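Local coordinates for RE55538p (Drosophila melanogaster, PDB 4IX7), which represses neural-development genes as a homodimer by binding palindromic DNA sites through its BEN domain, the part in this chain, at residues T31-L34 and L35-I38. Residues are numbered along the deposited sequence; the frame is centred on the assembly and turned at random. Where two conformers were deposited one is given.
Sequences TRKL and LVTI. With nucleotides of chain B.
L35 N donates to T31 O at 2.9 Å and V36 N to R32 O at 3.1 Å, both with N-H...O angles of 160° or more, so helix 27-38 is regular here; from T37 onward the bonds bend, that from I38 N to L34 O being less straight than the two before it while T37 N holds K33 O and L34 O only weakly. The hydroxyl of T37 turns back on its own helix and donates to K33 O, OG1 to O 2.8 Å, from 32° outside the carbonyl plane. OG1 lies beside the backbone N (chi1 -57°), which directs it at that carbonyl, where CG2 of V36 also rests 3.4 Å from K33 O. An alanine in place of T37 would probably leave K33 O with little more than the weak T37 N bond in this last turn. T31 and L35 run side by side in the same direction, CG2 of the threonine 4.1 Å from CD1 of the leucine, on a face packed against helix 70-84 through V80 and I76. One turn on, CD1 of I38 reaches back to CB of L34, and both residues meet V14 of strand 13-15.

Within the BEN fold this helix also presents R32 to the DNA backbone. Extended from CG to NE in the conformer described, one of two, its side chain donates from NE to OP2 of DC4 of chain B (3.0 Å) and weakly from NH2 to OP2 of DT3 of chain B (3.4 Å), bridging consecutive phosphates. The sugar of DT3 of chain B lies over one guanidinium face, its C2' 3.4 Å above the plane and offset toward the rim. NH1 forms a salt bridge with D101 of helix 88-112, a second-shell carboxylate that probably limits rotation of the group and is likely to position it against the DNA strand.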
loop_
_atom_site.group_PDB
_atom_site.type_symbol
_atom_site.label_atom_id
_atom_site.label_comp_id
_atom_site.label_asym_id
_atom_site.label_seq_id
_atom_site.Cartn_x
_atom_site.Cartn_y
_atom_site.Cartn_z
ATOM N N THR C 31 9.322 -5.819 -10.869
ATOM C CA THR C 31 8.989 -6.870 -9.916
ATOM C C THR C 31 8.130 -7.944 -10.582
ATOM O O THR C 31 8.395 -9.141 -10.451
ATOM C CB THR C 31 8.276 -6.265 -8.700
ATOM O OG1 THR C 31 9.148 -5.305 -8.098
ATOM C CG2 THR C 31 7.953 -7.333 -7.661
ATOM N N ARG C 32 7.114 -7.522 -11.326
ATOM C CA ARG C 32 6.242 -8.469 -12.016
ATOM C C ARG C 32 7.028 -9.341 -12.985
ATOM O O ARG C 32 6.816 -10.552 -13.054
ATOM C CB ARG C 32 5.117 -7.738 -12.761
ATOM C CG ARG C 32 4.089 -7.095 -11.848
ATOM C CD ARG C 32 3.083 -6.259 -12.636
ATOM N NE ARG C 32 2.055 -5.736 -11.745
ATOM C CZ ARG C 32 0.909 -6.356 -11.485
ATOM N NH1 ARG C 32 0.039 -5.813 -10.642
ATOM N NH2 ARG C 32 0.627 -7.514 -12.068
ATOM N N LYS C 33 7.942 -8.728 -13.735
ATOM C CA LYS C 33 8.706 -9.496 -14.714
ATOM C C LYS C 33 9.574 -10.545 -14.037
ATOM O O LYS C 33 9.636 -11.691 -14.485
ATOM C CB LYS C 33 9.563 -8.591 -15.600
ATOM C CG LYS C 33 10.315 -9.343 -16.697
ATOM C CD LYS C 33 9.361 -10.147 -17.581
ATOM C CE LYS C 33 10.033 -10.568 -18.886
ATOM N NZ LYS C 33 9.134 -11.356 -19.782
ATOM N N LEU C 34 10.241 -10.158 -12.954
ATOM C CA LEU C 34 11.066 -11.122 -12.232
ATOM C C LEU C 34 10.188 -12.250 -11.703
ATOM O O LEU C 34 10.555 -13.419 -11.798
ATOM C CB LEU C 34 11.831 -10.443 -11.091
ATOM C CG LEU C 34 12.930 -9.462 -11.519
ATOM C CD1 LEU C 34 13.435 -8.662 -10.328
ATOM C CD2 LEU C 34 14.076 -10.228 -12.165
ATOM N N LEU C 35 9.032 -11.906 -11.139
ATOM C CA LEU C 35 8.140 -12.926 -10.589
ATOM C C LEU C 35 7.708 -13.980 -11.600
ATOM O O LEU C 35 7.731 -15.168 -11.292
ATOM C CB LEU C 35 6.900 -12.289 -9.966
ATOM C CG LEU C 35 7.094 -11.596 -8.618
ATOM C CD1 LEU C 35 5.840 -10.800 -8.301
ATOM C CD2 LEU C 35 7.415 -12.575 -7.478
ATOM N N VAL C 36 7.309 -13.563 -12.798
ATOM C CA VAL C 36 6.836 -14.535 -13.781
ATOM C C VAL C 36 7.977 -15.288 -14.446
ATOM O O VAL C 36 7.745 -16.262 -15.162
ATOM C CB VAL C 36 5.918 -13.901 -14.845
ATOM C CG1 VAL C 36 4.676 -13.327 -14.164
ATOM C CG2 VAL C 36 6.674 -12.845 -15.664
ATOM N N THR C 37 9.204 -14.826 -14.217
ATOM C CA THR C 37 10.383 -15.536 -14.705
ATOM C C THR C 37 10.820 -16.609 -13.710
ATOM O O THR C 37 11.256 -17.699 -14.098
ATOM C CB THR C 37 11.552 -14.557 -14.978
ATOM O OG1 THR C 37 11.121 -13.555 -15.910
ATOM C CG2 THR C 37 12.742 -15.300 -15.590
ATOM N N ILE C 38 10.644 -16.318 -12.426
ATOM C CA ILE C 38 11.183 -17.140 -11.344
ATOM C C ILE C 38 10.163 -18.163 -10.830
ATOM O O ILE C 38 10.533 -19.271 -10.414
ATOM C CB ILE C 38 11.678 -16.231 -10.197
ATOM C CG1 ILE C 38 12.940 -15.483 -10.638
ATOM C CG2 ILE C 38 11.919 -17.012 -8.914
ATOM C CD1 ILE C 38 13.218 -14.242 -9.811
ATOM P P DT B 3 1.271 -7.130 -16.348
ATOM O OP1 DT B 3 2.565 -6.793 -16.986
ATOM O OP2 DT B 3 1.153 -8.200 -15.348
ATOM O "O5'" DT B 3 0.712 -5.794 -15.656
ATOM C "C5'" DT B 3 0.756 -4.612 -16.409
ATOM C "C4'" DT B 3 0.094 -3.515 -15.606
ATOM O "O4'" DT B 3 -1.319 -3.814 -15.502
ATOM C "C3'" DT B 3 0.602 -3.371 -14.175
ATOM O "O3'" DT B 3 1.122 -2.042 -14.030
ATOM C "C2'" DT B 3 -0.626 -3.653 -13.314
ATOM C "C1'" DT B 3 -1.771 -3.325 -14.249
ATOM N N1 DT B 3 -3.050 -4.013 -13.963
ATOM C C2 DT B 3 -4.212 -3.259 -13.921
ATOM O O2 DT B 3 -4.229 -2.045 -14.080
ATOM N N3 DT B 3 -5.349 -3.983 -13.669
ATOM C C4 DT B 3 -5.443 -5.350 -13.501
ATOM O O4 DT B 3 -6.519 -5.901 -13.286
ATOM C C5 DT B 3 -4.200 -6.073 -13.572
ATOM C C7 DT B 3 -4.180 -7.562 -13.391
ATOM C C6 DT B 3 -3.079 -5.386 -13.814
ATOM P P DC B 4 1.778 -1.571 -12.647
ATOM O OP1 DC B 4 2.754 -0.495 -12.943
ATOM O OP2 DC B 4 2.192 -2.777 -11.895
ATOM O "O5'" DC B 4 0.547 -0.969 -11.846
ATOM C "C5'" DC B 4 -0.123 0.154 -12.401
ATOM C "C4'" DC B 4 -1.374 0.413 -11.593
ATOM O "O4'" DC B 4 -2.259 -0.721 -11.702
ATOM C "C3'" DC B 4 -1.135 0.551 -10.092
ATOM O "O3'" DC B 4 -1.227 1.940 -9.827
ATOM C "C2'" DC B 4 -2.256 -0.254 -9.429
ATOM C "C1'" DC B 4 -3.138 -0.651 -10.598
ATOM N N1 DC B 4 -3.751 -2.000 -10.484
ATOM C C2 DC B 4 -5.141 -2.119 -10.391
ATOM O O2 DC B 4 -5.819 -1.088 -10.404
ATOM N N3 DC B 4 -5.693 -3.348 -10.284
ATOM C C4 DC B 4 -4.912 -4.438 -10.270
ATOM N N4 DC B 4 -5.500 -5.643 -10.165
ATOM C C5 DC B 4 -3.487 -4.335 -10.344
ATOM C C6 DC B 4 -2.954 -3.111 -10.450
#